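Local coordinates for protein toll-like receptor 6, Variable lymphocyte receptor B (Mus musculus, PDB 3A79) that probably recognises diacylated lipopeptides together with Toll-like receptor 2, the mouse Toll-like receptor 6 ectodomain being fused here to a fragment of a hagfish variable lymphocyte receptor, at residues 190-195 / 216-221; 172-177 / 194-199; 223-228 / 240-245; 136-141 / 164-169. All blocks are in the same frame, centred on the assembly; numbering follows the deposited sequence.

Interaction 1: 190-195 / 216-221; sequences SLQIPN and SVNALG. With NAG (2-acetamido-2-deoxy-beta-D-glucopyranose), chain N; NAG (2-acetamido-2-deoxy-beta-D-glucopyranose), chain M.
Leu191 to Asn195 and Ser216 to Ala219 run side by side in parallel, their directions only 3° apart, with Ser216 bonded through N to Leu191 O (3.1 Å) and through O to Ile193 N (2.8 Å). On the face that carries Ile193 and Val217, the two side chains cross obliquely. With Val217 CG1 anti to the backbone N (chi1 174°), CG2 is left to lie against Ile193, 3.5 Å from its CG2. An alanine in place of Ile193 keeps CB on Val217, but losing CG1, CG2 and CD1 would probably open a gap beside Val217 and inward toward Met215 and Leu199. The other face carries Gln192 and Ser216. The Gln192 chain bends at chi2 and brings NE2 to 3.5 Å from Ser216 CB, while Ser216 OG hydrogen bonds with O6 of the chain M sugar (2.9 Å), where either oxygen could be the donor. Farther on, Asn195 ND2 is joined to C1 of the chain N sugar, and Ala219 CB sits 3.6 Å from that nitrogen. In this two-stranded parallel sheet of the Toll-like receptor 6 part, the apolar face is turned to the solenoid interior, whereas the polar one meets carbohydrate, consistent with a glycan-covered outer flank.

Interaction 2: 172-177 / 194-199; sequences SCILLD and PNTTVL. With NAG (2-acetamido-2-deoxy-beta-D-glucopyranose), chain N.
The Ile174 side chain is the apolar centre, touched by three residues of 194-199. Its CD1 meets Pro194 CD at 3.9 Å, the two side chains crossing at about a right angle, and its CG2 rests on Leu199 CD1 at 3.8 Å. Ile174 CG1 stands beside the backbone N (chi1 -65°) and lies next to Thr196 OG1, 3.2 Å away. That hydroxyl donates a hydrogen bond to Pro194 O (3.0 Å) from above the carbonyl plane, which satisfies a buried polar group amid hydrocarbon. An alanine at Thr196 would probably leave Pro194 O without this partner and Ile174 CG1 less well covered. Strands 171-178 and 198-203 are neighbours in the parallel concave sheet of the leucine-rich repeat solenoid, so Ile174 and Leu199 are inward residues of consecutive repeats. Cys173 and Val198 lie on the other face, with SG of Cys173 4.2 Å from CG1 of Val198. At the polar edge, where the chain turns into these strands, Val198 N donates to Ser172 O (2.9 Å); a further backbone bond, Ile174 N to Val198 O, is less sure. Thr197 CB lies 3.6 Å from Ser172 O, and both residues are open to solvent.

Interaction 3: 223-228 / 240-245; sequences LQLSNI and TFLSEL
Leu223 and Leu225, which carry the strand side of this contact, are fixed by backbone hydrogen bonds to strand 252-261, Leu223 pairing with Asn253 and Thr255 and Leu225 with Thr255. Between strand 223-228 and helix 240-245 themselves the contact is wholly apolar and made mostly by methyl groups. Leu242 CD2 sits where the two strand leucines converge, 3.6 Å from Leu225 CD1 and 3.8 Å from Leu223 CD2. Leu242 CG lies beside its backbone N (chi1 -82°), from where the branch reaches in although its CB does not point at the strand. One turn on, Leu245 crosses Leu223 at about a right angle, CD1 to CD1 at 4.1 Å, and its CB also lies 4.1 Å from Leu223 CD2. The helix runs nearly antiparallel to the strand, at 159° with axes 11.0 Å apart, as expected where a leucine-rich repeat of the Toll-like receptor 6 part carries a helix behind its concave strand. Phe241 joins at the margin: Leu225 CD1 comes to the edge of its ring, near the ring plane, 4.4 Å from CE2. The same ring touches Leu201 of strand 198-203 and Met215, and Leu245 packs on Met215 and Val217, so that the buried leucines continue into the preceding repeat.

Interaction 4: 136-141 / 164-169; sequences LPVCKE and LPVAHL
Pro165 makes the close part of this contact, its ring lying against the backbone at Cys139 and Lys140. Pro165 CB approaches Cys139 O at 3.2 Å and Pro165 CG lies 3.7 Å from Lys140 CA. Beside it, Val138 CG1 is anti to the backbone N (chi1 179°) and touches both Pro165 CB and Val166 CG1, each at 4.0 Å. Val138 and Val166 are buried, resting also on Leu153 and Leu151 of strand 150-154. The outer side is looser: Lys140 contributes mainly its backbone, while its CB points away from 164-169 and the long chain is exposed. Val166 opens a type I beta turn that ends at Leu169, carrying the chain back toward the next strand, and Cys139 is tied to Cys117 by a disulfide. Two loops are thus stacked, one between strands 125-127 and 150-154, the other between 150-154 and 171-178, as in the successive coils of a leucine-rich repeat solenoid, here within the Toll-like receptor 6 part.

How the interactions relate
Along the chain the order is interaction 4, interaction 2, interaction 1 and interaction 3, following the Toll-like receptor 6 solenoid coil by coil. Interactions 1 and 2, with centres about 8 Å apart, share Pro194 and Asn195 and are joined through the corner by a probable hydrogen bond from Gly221 N to Thr197 O. Interactions 2 and 3, about 13 Å apart at their centres, meet in the concave sheet, where strands 198-203 and 222-229 are neighbours. Interaction 4 packs its turn against Pro194 but stays about 12 Å from interaction 3 at the nearest atoms. Interactions 1 and 2, the former in the two-stranded sheet, therefore connect the loop packing of interaction 4 with the helix packing of interaction 3.

Interaction 1: 190-195 / 216-221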
loop_
_atom_site.group_PDB
_atom_site.type_symbol
_atom_site.label_atom_id
_atom_site.label_comp_id
_atom_site.label_asym_id
_atom_site.label_seq_id
_atom_site.Cartn_x
_atom_site.Cartn_y
_atom_site.Cartn_z
ATOM N N SER B 190 5.653 -17.579 49.089
ATOM C CA SER B 190 4.843 -18.537 48.361
ATOM C C SER B 190 3.431 -17.999 48.328
ATOM O O SER B 190 3.111 -17.024 49.006
ATOM C CB SER B 190 4.852 -19.904 49.046
ATOM O OG SER B 190 6.169 -20.308 49.398
ATOM N N LEU B 191 2.578 -18.633 47.538
ATOM C CA LEU B 191 1.171 -18.291 47.536
ATOM C C LEU B 191 0.376 -19.322 46.762
ATOM O O LEU B 191 0.583 -19.523 45.570
ATOM C CB LEU B 191 0.953 -16.911 46.937
ATOM C CG LEU B 191 -0.515 -16.507 46.955
ATOM C CD1 LEU B 191 -0.937 -16.331 48.408
ATOM C CD2 LEU B 191 -0.748 -15.249 46.108
ATOM N N GLN B 192 -0.530 -19.987 47.457
ATOM C CA GLN B 192 -1.365 -20.981 46.831
ATOM C C GLN B 192 -2.550 -20.250 46.239
ATOM O O GLN B 192 -3.265 -19.559 46.963
ATOM C CB GLN B 192 -1.836 -21.985 47.880
ATOM C CG GLN B 192 -2.805 -23.016 47.356
ATOM C CD GLN B 192 -2.101 -24.211 46.771
ATOM O OE1 GLN B 192 -1.539 -25.031 47.506
ATOM N NE2 GLN B 192 -2.123 -24.323 45.442
ATOM N N ILE B 193 -2.742 -20.387 44.927
ATOM C CA ILE B 193 -3.911 -19.829 44.245
ATOM C C ILE B 193 -5.092 -20.800 44.191
ATOM O O ILE B 193 -4.984 -21.886 43.622
ATOM C CB ILE B 193 -3.589 -19.394 42.805
ATOM C CG1 ILE B 193 -2.933 -18.014 42.789
ATOM C CG2 ILE B 193 -4.857 -19.333 41.991
ATOM C CD1 ILE B 193 -1.446 -18.040 42.993
ATOM N N PRO B 194 -6.233 -20.400 44.770
ATOM C CA PRO B 194 -7.446 -21.227 44.770
ATOM C C PRO B 194 -7.828 -21.591 43.348
ATOM O O PRO B 194 -7.435 -20.874 42.433
ATOM C CB PRO B 194 -8.505 -20.296 45.366
ATOM C CG PRO B 194 -7.736 -19.278 46.139
ATOM C CD PRO B 194 -6.454 -19.087 45.400
ATOM N N ASN B 195 -8.572 -22.676 43.152
ATOM C CA ASN B 195 -9.012 -23.025 41.802
ATOM C C ASN B 195 -9.826 -21.890 41.189
ATOM O O ASN B 195 -10.842 -21.475 41.747
ATOM C CB ASN B 195 -9.818 -24.328 41.795
ATOM C CG ASN B 195 -9.282 -25.342 42.777
ATOM O OD1 ASN B 195 -8.918 -24.987 43.896
ATOM N ND2 ASN B 195 -9.223 -26.611 42.360
ATOM N N SER B 216 1.624 -21.461 43.358
ATOM C CA SER B 216 0.968 -22.692 42.951
ATOM C C SER B 216 -0.473 -22.471 42.481
ATOM O O SER B 216 -1.160 -21.548 42.925
ATOM C CB SER B 216 1.011 -23.710 44.083
ATOM O OG SER B 216 2.354 -24.024 44.393
ATOM N N VAL B 217 -0.911 -23.318 41.559
ATOM C CA VAL B 217 -2.307 -23.385 41.180
ATOM C C VAL B 217 -2.640 -24.836 40.892
ATOM O O VAL B 217 -1.802 -25.567 40.379
ATOM C CB VAL B 217 -2.603 -22.545 39.922
ATOM C CG1 VAL B 217 -4.042 -22.749 39.471
ATOM C CG2 VAL B 217 -2.349 -21.082 40.195
ATOM N N ASN B 218 -3.857 -25.250 41.220
ATOM C CA ASN B 218 -4.323 -26.582 40.860
ATOM C C ASN B 218 -5.090 -26.541 39.544
ATOM O O ASN B 218 -4.587 -26.950 38.495
ATOM C CB ASN B 218 -5.225 -27.156 41.954
ATOM C CG ASN B 218 -5.182 -26.343 43.234
ATOM O OD1 ASN B 218 -4.873 -26.869 44.308
ATOM N ND2 ASN B 218 -5.496 -25.051 43.129
ATOM N N ALA B 219 -6.317 -26.038 39.611
ATOM C CA ALA B 219 -7.179 -25.984 38.441
ATOM C C ALA B 219 -7.180 -24.579 37.855
ATOM O O ALA B 219 -7.594 -23.630 38.519
ATOM C CB ALA B 219 -8.591 -26.411 38.808
ATOM N N LEU B 220 -6.716 -24.453 36.611
ATOM C CA LEU B 220 -6.594 -23.155 35.962
ATOM C C LEU B 220 -6.942 -23.243 34.482
ATOM O O LEU B 220 -6.454 -24.115 33.778
ATOM C CB LEU B 220 -5.176 -22.614 36.124
ATOM C CG LEU B 220 -5.064 -21.128 35.824
ATOM C CD1 LEU B 220 -6.129 -20.376 36.607
ATOM C CD2 LEU B 220 -3.685 -20.616 36.143
ATOM N N GLY B 221 -7.795 -22.345 34.009
ATOM C CA GLY B 221 -8.209 -22.393 32.625
ATOM C C GLY B 221 -7.400 -21.423 31.795
ATOM O O GLY B 221 -7.040 -21.699 30.650
HETATM C C1 NAG N . -9.229 -27.204 43.702
HETATM C C2 NAG N . -10.189 -28.403 43.697
HETATM C C3 NAG N . -10.168 -29.095 45.057
HETATM C C4 NAG N . -8.758 -29.571 45.369
HETATM C C5 NAG N . -7.705 -28.453 45.248
HETATM C C6 NAG N . -6.300 -29.094 45.192
HETATM C C7 NAG N . -12.033 -27.094 42.597
HETATM C C8 NAG N . -11.977 -27.239 41.101
HETATM N N2 NAG N . -11.575 -28.124 43.312
HETATM O O3 NAG N . -11.051 -30.197 45.066
HETATM O O4 NAG N . -8.762 -30.138 46.665
HETATM O O5 NAG N . -7.913 -27.608 44.109
HETATM O O6 NAG N . -5.195 -28.233 45.419
HETATM O O7 NAG N . -12.511 -26.076 43.111
HETATM C C1 NAG M . 6.972 -23.888 45.032
HETATM C C2 NAG M . 8.093 -24.925 45.207
HETATM C C3 NAG M . 7.576 -26.318 44.857
HETATM C C4 NAG M . 6.407 -26.674 45.760
HETATM C C5 NAG M . 5.298 -25.605 45.758
HETATM C C6 NAG M . 4.367 -25.848 46.968
HETATM C C7 NAG M . 9.782 -23.498 44.009
HETATM C C8 NAG M . 10.541 -22.635 44.979
HETATM N N2 NAG M . 9.336 -24.667 44.475
HETATM O O3 NAG M . 8.601 -27.279 45.010
HETATM O O4 NAG M . 5.909 -27.936 45.359
HETATM O O5 NAG M . 5.810 -24.266 45.785
HETATM O O6 NAG M . 3.111 -25.190 46.949
HETATM O O7 NAG M . 9.620 -23.133 42.839
#

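Interaction 2: 172-177 / 194-199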
loop_
_atom_site.group_PDB
_atom_site.type_symbol
_atom_site.label_atom_id
_atom_site.label_comp_id
_atom_site.label_asym_id
_atom_site.label_seq_id
_atom_site.Cartn_x
_atom_site.Cartn_y
_atom_site.Cartn_z
ATOM N N SER B 172 -14.459 -17.544 39.227
ATOM C CA SER B 172 -14.263 -17.387 37.789
ATOM C C SER B 172 -13.106 -16.443 37.446
ATOM O O SER B 172 -12.365 -16.684 36.484
ATOM C CB SER B 172 -15.548 -16.920 37.118
ATOM O OG SER B 172 -16.317 -18.028 36.702
ATOM N N CYS B 173 -12.949 -15.369 38.216
ATOM C CA CYS B 173 -11.757 -14.544 38.063
ATOM C C CYS B 173 -11.121 -14.178 39.391
ATOM O O CYS B 173 -11.798 -13.748 40.322
ATOM C CB CYS B 173 -12.021 -13.278 37.233
ATOM S SG CYS B 173 -10.479 -12.467 36.638
ATOM N N ILE B 174 -9.810 -14.384 39.461
ATOM C CA ILE B 174 -8.972 -13.833 40.512
ATOM C C ILE B 174 -8.046 -12.817 39.865
ATOM O O ILE B 174 -7.136 -13.162 39.111
ATOM C CB ILE B 174 -8.140 -14.921 41.239
ATOM C CG1 ILE B 174 -9.068 -15.874 41.992
ATOM C CG2 ILE B 174 -7.140 -14.287 42.210
ATOM C CD1 ILE B 174 -8.411 -16.571 43.141
ATOM N N LEU B 175 -8.314 -11.550 40.127
ATOM C CA LEU B 175 -7.442 -10.501 39.653
ATOM C C LEU B 175 -6.517 -10.147 40.805
ATOM O O LEU B 175 -6.976 -9.877 41.910
ATOM C CB LEU B 175 -8.248 -9.279 39.200
ATOM C CG LEU B 175 -7.324 -8.113 38.865
ATOM C CD1 LEU B 175 -6.514 -8.419 37.624
ATOM C CD2 LEU B 175 -8.080 -6.846 38.698
ATOM N N LEU B 176 -5.215 -10.162 40.544
ATOM C CA LEU B 176 -4.220 -9.935 41.586
ATOM C C LEU B 176 -3.081 -9.062 41.083
ATOM O O LEU B 176 -2.492 -9.335 40.037
ATOM C CB LEU B 176 -3.672 -11.274 42.040
ATOM C CG LEU B 176 -2.606 -11.345 43.119
ATOM C CD1 LEU B 176 -2.951 -10.450 44.301
ATOM C CD2 LEU B 176 -2.500 -12.804 43.540
ATOM N N ASP B 177 -2.769 -8.002 41.816
ATOM C CA ASP B 177 -1.729 -7.108 41.344
ATOM C C ASP B 177 -0.579 -6.929 42.319
ATOM O O ASP B 177 -0.762 -6.726 43.522
ATOM C CB ASP B 177 -2.292 -5.752 40.977
ATOM C CG ASP B 177 -2.387 -4.841 42.162
ATOM O OD1 ASP B 177 -3.430 -4.880 42.826
ATOM O OD2 ASP B 177 -1.430 -4.086 42.428
ATOM N N PRO B 194 -6.233 -20.400 44.770
ATOM C CA PRO B 194 -7.446 -21.227 44.770
ATOM C C PRO B 194 -7.828 -21.591 43.348
ATOM O O PRO B 194 -7.435 -20.874 42.433
ATOM C CB PRO B 194 -8.505 -20.296 45.366
ATOM C CG PRO B 194 -7.736 -19.278 46.139
ATOM C CD PRO B 194 -6.454 -19.087 45.400
ATOM N N ASN B 195 -8.572 -22.676 43.152
ATOM C CA ASN B 195 -9.012 -23.025 41.802
ATOM C C ASN B 195 -9.826 -21.890 41.189
ATOM O O ASN B 195 -10.842 -21.475 41.747
ATOM C CB ASN B 195 -9.818 -24.328 41.795
ATOM C CG ASN B 195 -9.282 -25.342 42.777
ATOM O OD1 ASN B 195 -8.918 -24.987 43.896
ATOM N ND2 ASN B 195 -9.223 -26.611 42.360
ATOM N N THR B 196 -9.362 -21.374 40.054
ATOM C CA THR B 196 -10.071 -20.321 39.328
ATOM C C THR B 196 -10.118 -20.682 37.868
ATOM O O THR B 196 -9.195 -21.309 37.358
ATOM C CB THR B 196 -9.332 -18.980 39.380
ATOM O OG1 THR B 196 -8.733 -18.796 40.666
ATOM C CG2 THR B 196 -10.292 -17.860 39.127
ATOM N N THR B 197 -11.177 -20.280 37.182
ATOM C CA THR B 197 -11.145 -20.334 35.727
ATOM C C THR B 197 -10.025 -19.423 35.178
ATOM O O THR B 197 -9.137 -19.873 34.440
ATOM C CB THR B 197 -12.495 -19.957 35.101
ATOM O OG1 THR B 197 -13.481 -20.913 35.500
ATOM C CG2 THR B 197 -12.383 -19.950 33.575
ATOM N N VAL B 198 -10.051 -18.152 35.554
ATOM C CA VAL B 198 -9.033 -17.224 35.088
ATOM C C VAL B 198 -8.168 -16.707 36.232
ATOM O O VAL B 198 -8.671 -16.396 37.308
ATOM C CB VAL B 198 -9.672 -16.036 34.340
ATOM C CG1 VAL B 198 -8.619 -15.046 33.893
ATOM C CG2 VAL B 198 -10.475 -16.533 33.147
ATOM N N LEU B 199 -6.861 -16.643 36.005
ATOM C CA LEU B 199 -5.976 -15.937 36.921
ATOM C C LEU B 199 -5.288 -14.809 36.183
ATOM O O LEU B 199 -4.513 -15.055 35.264
ATOM C CB LEU B 199 -4.919 -16.861 37.511
ATOM C CG LEU B 199 -3.961 -16.124 38.449
ATOM C CD1 LEU B 199 -4.730 -15.358 39.504
ATOM C CD2 LEU B 199 -3.032 -17.094 39.098
HETATM C C1 NAG N . -9.229 -27.204 43.702
HETATM C C2 NAG N . -10.189 -28.403 43.697
HETATM C C3 NAG N . -10.168 -29.095 45.057
HETATM C C4 NAG N . -8.758 -29.571 45.369
HETATM C C5 NAG N . -7.705 -28.453 45.248
HETATM C C6 NAG N . -6.300 -29.094 45.192
HETATM C C7 NAG N . -12.033 -27.094 42.597
HETATM C C8 NAG N . -11.977 -27.239 41.101
HETATM N N2 NAG N . -11.575 -28.124 43.312
HETATM O O3 NAG N . -11.051 -30.197 45.066
HETATM O O4 NAG N . -8.762 -30.138 46.665
HETATM O O5 NAG N . -7.913 -27.608 44.109
HETATM O O6 NAG N . -5.195 -28.233 45.419
HETATM O O7 NAG N . -12.511 -26.076 43.111
#

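Interaction 3: 223-228 / 240-245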
loop_
_atom_site.group_PDB
_atom_site.type_symbol
_atom_site.label_atom_id
_atom_site.label_comp_id
_atom_site.label_asym_id
_atom_site.label_seq_id
_atom_site.Cartn_x
_atom_site.Cartn_y
_atom_site.Cartn_z
ATOM N N LEU B 223 -4.290 -18.426 32.376
ATOM C CA LEU B 223 -3.368 -17.598 33.122
ATOM C C LEU B 223 -3.175 -16.352 32.304
ATOM O O LEU B 223 -3.077 -16.425 31.083
ATOM C CB LEU B 223 -2.027 -18.297 33.288
ATOM C CG LEU B 223 -0.965 -17.386 33.887
ATOM C CD1 LEU B 223 -1.299 -17.095 35.348
ATOM C CD2 LEU B 223 0.371 -18.050 33.755
ATOM N N GLN B 224 -3.122 -15.202 32.956
ATOM C CA GLN B 224 -2.897 -13.975 32.214
ATOM C C GLN B 224 -2.030 -12.963 32.945
ATOM O O GLN B 224 -2.359 -12.538 34.055
ATOM C CB GLN B 224 -4.221 -13.352 31.833
ATOM C CG GLN B 224 -4.075 -12.391 30.704
ATOM C CD GLN B 224 -5.199 -11.415 30.669
ATOM O OE1 GLN B 224 -6.332 -11.763 31.020
ATOM N NE2 GLN B 224 -4.902 -10.172 30.267
ATOM N N LEU B 225 -0.924 -12.584 32.308
ATOM C CA LEU B 225 0.049 -11.686 32.921
ATOM C C LEU B 225 0.108 -10.385 32.148
ATOM O O LEU B 225 0.123 -10.401 30.920
ATOM C CB LEU B 225 1.460 -12.292 32.934
ATOM C CG LEU B 225 1.765 -13.772 33.155
ATOM C CD1 LEU B 225 3.232 -13.905 33.486
ATOM C CD2 LEU B 225 0.922 -14.375 34.251
ATOM N N SER B 226 0.189 -9.272 32.875
ATOM C CA SER B 226 0.229 -7.943 32.275
ATOM C C SER B 226 1.377 -7.089 32.815
ATOM O O SER B 226 1.654 -7.097 34.010
ATOM C CB SER B 226 -1.099 -7.234 32.509
ATOM O OG SER B 226 -2.174 -7.975 31.952
ATOM N N ASN B 227 2.027 -6.345 31.919
ATOM C CA ASN B 227 3.179 -5.508 32.257
ATOM C C ASN B 227 4.441 -6.340 32.498
ATOM O O ASN B 227 4.921 -6.468 33.626
ATOM C CB ASN B 227 2.892 -4.612 33.468
ATOM C CG ASN B 227 1.683 -3.689 33.265
ATOM O OD1 ASN B 227 1.148 -3.550 32.160
ATOM N ND2 ASN B 227 1.255 -3.051 34.350
ATOM N N ILE B 228 4.981 -6.897 31.423
ATOM C CA ILE B 228 6.167 -7.731 31.505
ATOM C C ILE B 228 7.314 -7.087 30.745
ATOM O O ILE B 228 7.297 -7.039 29.515
ATOM C CB ILE B 228 5.895 -9.101 30.886
ATOM C CG1 ILE B 228 4.577 -9.655 31.416
ATOM C CG2 ILE B 228 7.066 -10.061 31.155
ATOM C CD1 ILE B 228 4.080 -10.840 30.643
ATOM N N THR B 240 10.959 -18.881 35.519
ATOM C CA THR B 240 10.825 -19.556 36.808
ATOM C C THR B 240 9.469 -19.283 37.460
ATOM O O THR B 240 8.805 -20.197 37.975
ATOM C CB THR B 240 11.884 -19.076 37.790
ATOM O OG1 THR B 240 13.190 -19.386 37.284
ATOM C CG2 THR B 240 11.677 -19.730 39.117
ATOM N N PHE B 241 9.080 -18.010 37.459
ATOM C CA PHE B 241 7.830 -17.605 38.073
ATOM C C PHE B 241 6.663 -18.294 37.378
ATOM O O PHE B 241 5.657 -18.632 38.015
ATOM C CB PHE B 241 7.680 -16.084 38.028
ATOM C CG PHE B 241 6.301 -15.595 38.381
ATOM C CD1 PHE B 241 5.971 -15.290 39.692
ATOM C CD2 PHE B 241 5.332 -15.437 37.397
ATOM C CE1 PHE B 241 4.697 -14.837 40.017
ATOM C CE2 PHE B 241 4.054 -14.989 37.719
ATOM C CZ PHE B 241 3.735 -14.689 39.027
ATOM N N LEU B 242 6.810 -18.514 36.074
ATOM C CA LEU B 242 5.748 -19.097 35.258
ATOM C C LEU B 242 5.722 -20.598 35.442
ATOM O O LEU B 242 4.669 -21.232 35.355
ATOM C CB LEU B 242 5.975 -18.803 33.770
ATOM C CG LEU B 242 5.578 -17.479 33.135
ATOM C CD1 LEU B 242 6.181 -17.369 31.748
ATOM C CD2 LEU B 242 4.091 -17.388 33.050
ATOM N N SER B 243 6.904 -21.156 35.675
ATOM C CA SER B 243 7.079 -22.601 35.746
ATOM C C SER B 243 6.024 -23.306 36.588
ATOM O O SER B 243 5.533 -24.359 36.197
ATOM C CB SER B 243 8.471 -22.954 36.260
ATOM O OG SER B 243 8.523 -24.323 36.626
ATOM N N GLU B 244 5.671 -22.730 37.731
ATOM C CA GLU B 244 4.752 -23.389 38.654
ATOM C C GLU B 244 3.260 -23.071 38.430
ATOM O O GLU B 244 2.392 -23.852 38.815
ATOM C CB GLU B 244 5.163 -23.107 40.096
ATOM C CG GLU B 244 4.710 -24.169 41.089
ATOM C CD GLU B 244 5.270 -25.545 40.776
ATOM O OE1 GLU B 244 6.453 -25.635 40.365
ATOM O OE2 GLU B 244 4.524 -26.536 40.946
ATOM N N LEU B 245 2.958 -21.932 37.816
ATOM C CA LEU B 245 1.577 -21.630 37.445
ATOM C C LEU B 245 1.225 -22.454 36.214
ATOM O O LEU B 245 0.062 -22.639 35.871
ATOM C CB LEU B 245 1.399 -20.137 37.155
ATOM C CG LEU B 245 1.652 -19.178 38.322
ATOM C CD1 LEU B 245 1.905 -17.768 37.834
ATOM C CD2 LEU B 245 0.494 -19.188 39.292
#

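Interaction 4: 136-141 / 164-169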
loop_
_atom_site.group_PDB
_atom_site.type_symbol
_atom_site.label_atom_id
_atom_site.label_comp_id
_atom_site.label_asym_id
_atom_site.label_seq_id
_atom_site.Cartn_x
_atom_site.Cartn_y
_atom_site.Cartn_z
ATOM N N LEU B 136 -2.512 -9.461 51.644
ATOM C CA LEU B 136 -3.816 -9.921 51.155
ATOM C C LEU B 136 -4.929 -9.891 52.217
ATOM O O LEU B 136 -4.888 -10.664 53.165
ATOM C CB LEU B 136 -3.665 -11.337 50.603
ATOM C CG LEU B 136 -3.710 -11.575 49.092
ATOM C CD1 LEU B 136 -3.548 -10.282 48.284
ATOM C CD2 LEU B 136 -2.705 -12.659 48.671
ATOM N N PRO B 137 -5.946 -9.023 52.036
ATOM C CA PRO B 137 -7.012 -8.735 53.012
ATOM C C PRO B 137 -8.083 -9.823 53.161
ATOM O O PRO B 137 -9.114 -9.560 53.774
ATOM C CB PRO B 137 -7.688 -7.486 52.434
ATOM C CG PRO B 137 -6.889 -7.093 51.240
ATOM C CD PRO B 137 -6.177 -8.301 50.777
ATOM N N VAL B 138 -7.852 -11.006 52.607
ATOM C CA VAL B 138 -8.810 -12.100 52.683
ATOM C C VAL B 138 -8.840 -12.706 54.079
ATOM O O VAL B 138 -7.935 -13.455 54.445
ATOM C CB VAL B 138 -8.432 -13.215 51.701
ATOM C CG1 VAL B 138 -9.415 -14.382 51.802
ATOM C CG2 VAL B 138 -8.372 -12.668 50.289
ATOM N N CYS B 139 -9.877 -12.385 54.855
ATOM C CA CYS B 139 -10.030 -12.942 56.201
ATOM C C CYS B 139 -10.744 -14.292 56.146
ATOM O O CYS B 139 -11.249 -14.691 55.103
ATOM C CB CYS B 139 -10.823 -12.004 57.118
ATOM S SG CYS B 139 -10.205 -10.325 57.393
ATOM N N LYS B 140 -10.814 -14.980 57.282
ATOM C CA LYS B 140 -11.408 -16.312 57.321
ATOM C C LYS B 140 -12.902 -16.324 56.965
ATOM O O LYS B 140 -13.426 -17.335 56.494
ATOM C CB LYS B 140 -11.172 -16.971 58.688
ATOM C CG LYS B 140 -12.031 -16.423 59.821
ATOM C CD LYS B 140 -12.036 -17.381 60.993
ATOM C CE LYS B 140 -12.211 -16.649 62.315
ATOM N NZ LYS B 140 -12.118 -17.580 63.496
ATOM N N GLU B 141 -13.583 -15.204 57.185
ATOM C CA GLU B 141 -15.026 -15.154 56.980
ATOM C C GLU B 141 -15.394 -15.159 55.502
ATOM O O GLU B 141 -16.540 -15.445 55.145
ATOM C CB GLU B 141 -15.644 -13.941 57.680
ATOM C CG GLU B 141 -15.754 -14.064 59.190
ATOM C CD GLU B 141 -14.494 -13.610 59.900
ATOM O OE1 GLU B 141 -13.531 -13.230 59.204
ATOM O OE2 GLU B 141 -14.463 -13.629 61.152
ATOM N N LEU B 164 -6.587 -19.053 51.599
ATOM C CA LEU B 164 -7.180 -20.319 52.023
ATOM C C LEU B 164 -8.690 -20.202 52.260
ATOM O O LEU B 164 -9.451 -21.088 51.879
ATOM C CB LEU B 164 -6.475 -20.858 53.277
ATOM C CG LEU B 164 -6.107 -22.346 53.257
ATOM C CD1 LEU B 164 -6.238 -22.996 54.636
ATOM C CD2 LEU B 164 -6.963 -23.078 52.237
ATOM N N PRO B 165 -9.129 -19.108 52.893
ATOM C CA PRO B 165 -10.568 -18.950 53.118
ATOM C C PRO B 165 -11.430 -18.974 51.844
ATOM O O PRO B 165 -12.607 -19.336 51.927
ATOM C CB PRO B 165 -10.653 -17.598 53.819
ATOM C CG PRO B 165 -9.335 -17.480 54.530
ATOM C CD PRO B 165 -8.343 -18.085 53.605
ATOM N N VAL B 166 -10.882 -18.613 50.688
ATOM C CA VAL B 166 -11.689 -18.673 49.464
ATOM C C VAL B 166 -11.381 -19.875 48.549
ATOM O O VAL B 166 -11.780 -19.897 47.383
ATOM C CB VAL B 166 -11.690 -17.326 48.667
ATOM C CG1 VAL B 166 -12.242 -16.189 49.534
ATOM C CG2 VAL B 166 -10.305 -16.972 48.134
ATOM N N ALA B 167 -10.708 -20.885 49.093
ATOM C CA ALA B 167 -10.292 -22.047 48.312
ATOM C C ALA B 167 -11.432 -22.997 47.974
ATOM O O ALA B 167 -11.264 -23.920 47.179
ATOM C CB ALA B 167 -9.199 -22.792 49.033
ATOM N N HIS B 168 -12.594 -22.773 48.571
ATOM C CA HIS B 168 -13.725 -23.658 48.330
ATOM C C HIS B 168 -14.897 -22.977 47.639
ATOM O O HIS B 168 -16.035 -23.430 47.764
ATOM C CB HIS B 168 -14.207 -24.280 49.633
ATOM C CG HIS B 168 -13.216 -25.205 50.261
ATOM N ND1 HIS B 168 -13.343 -26.577 50.212
ATOM C CD2 HIS B 168 -12.083 -24.956 50.960
ATOM C CE1 HIS B 168 -12.332 -27.131 50.853
ATOM N NE2 HIS B 168 -11.553 -26.170 51.317
ATOM N N LEU B 169 -14.624 -21.897 46.913
ATOM C CA LEU B 169 -15.661 -21.207 46.149
ATOM C C LEU B 169 -15.458 -21.490 44.677
ATOM O O LEU B 169 -14.340 -21.769 44.244
ATOM C CB LEU B 169 -15.590 -19.707 46.386
ATOM C CG LEU B 169 -15.462 -19.299 47.851
ATOM C CD1 LEU B 169 -14.945 -17.874 47.964
ATOM C CD2 LEU B 169 -16.790 -19.468 48.569
#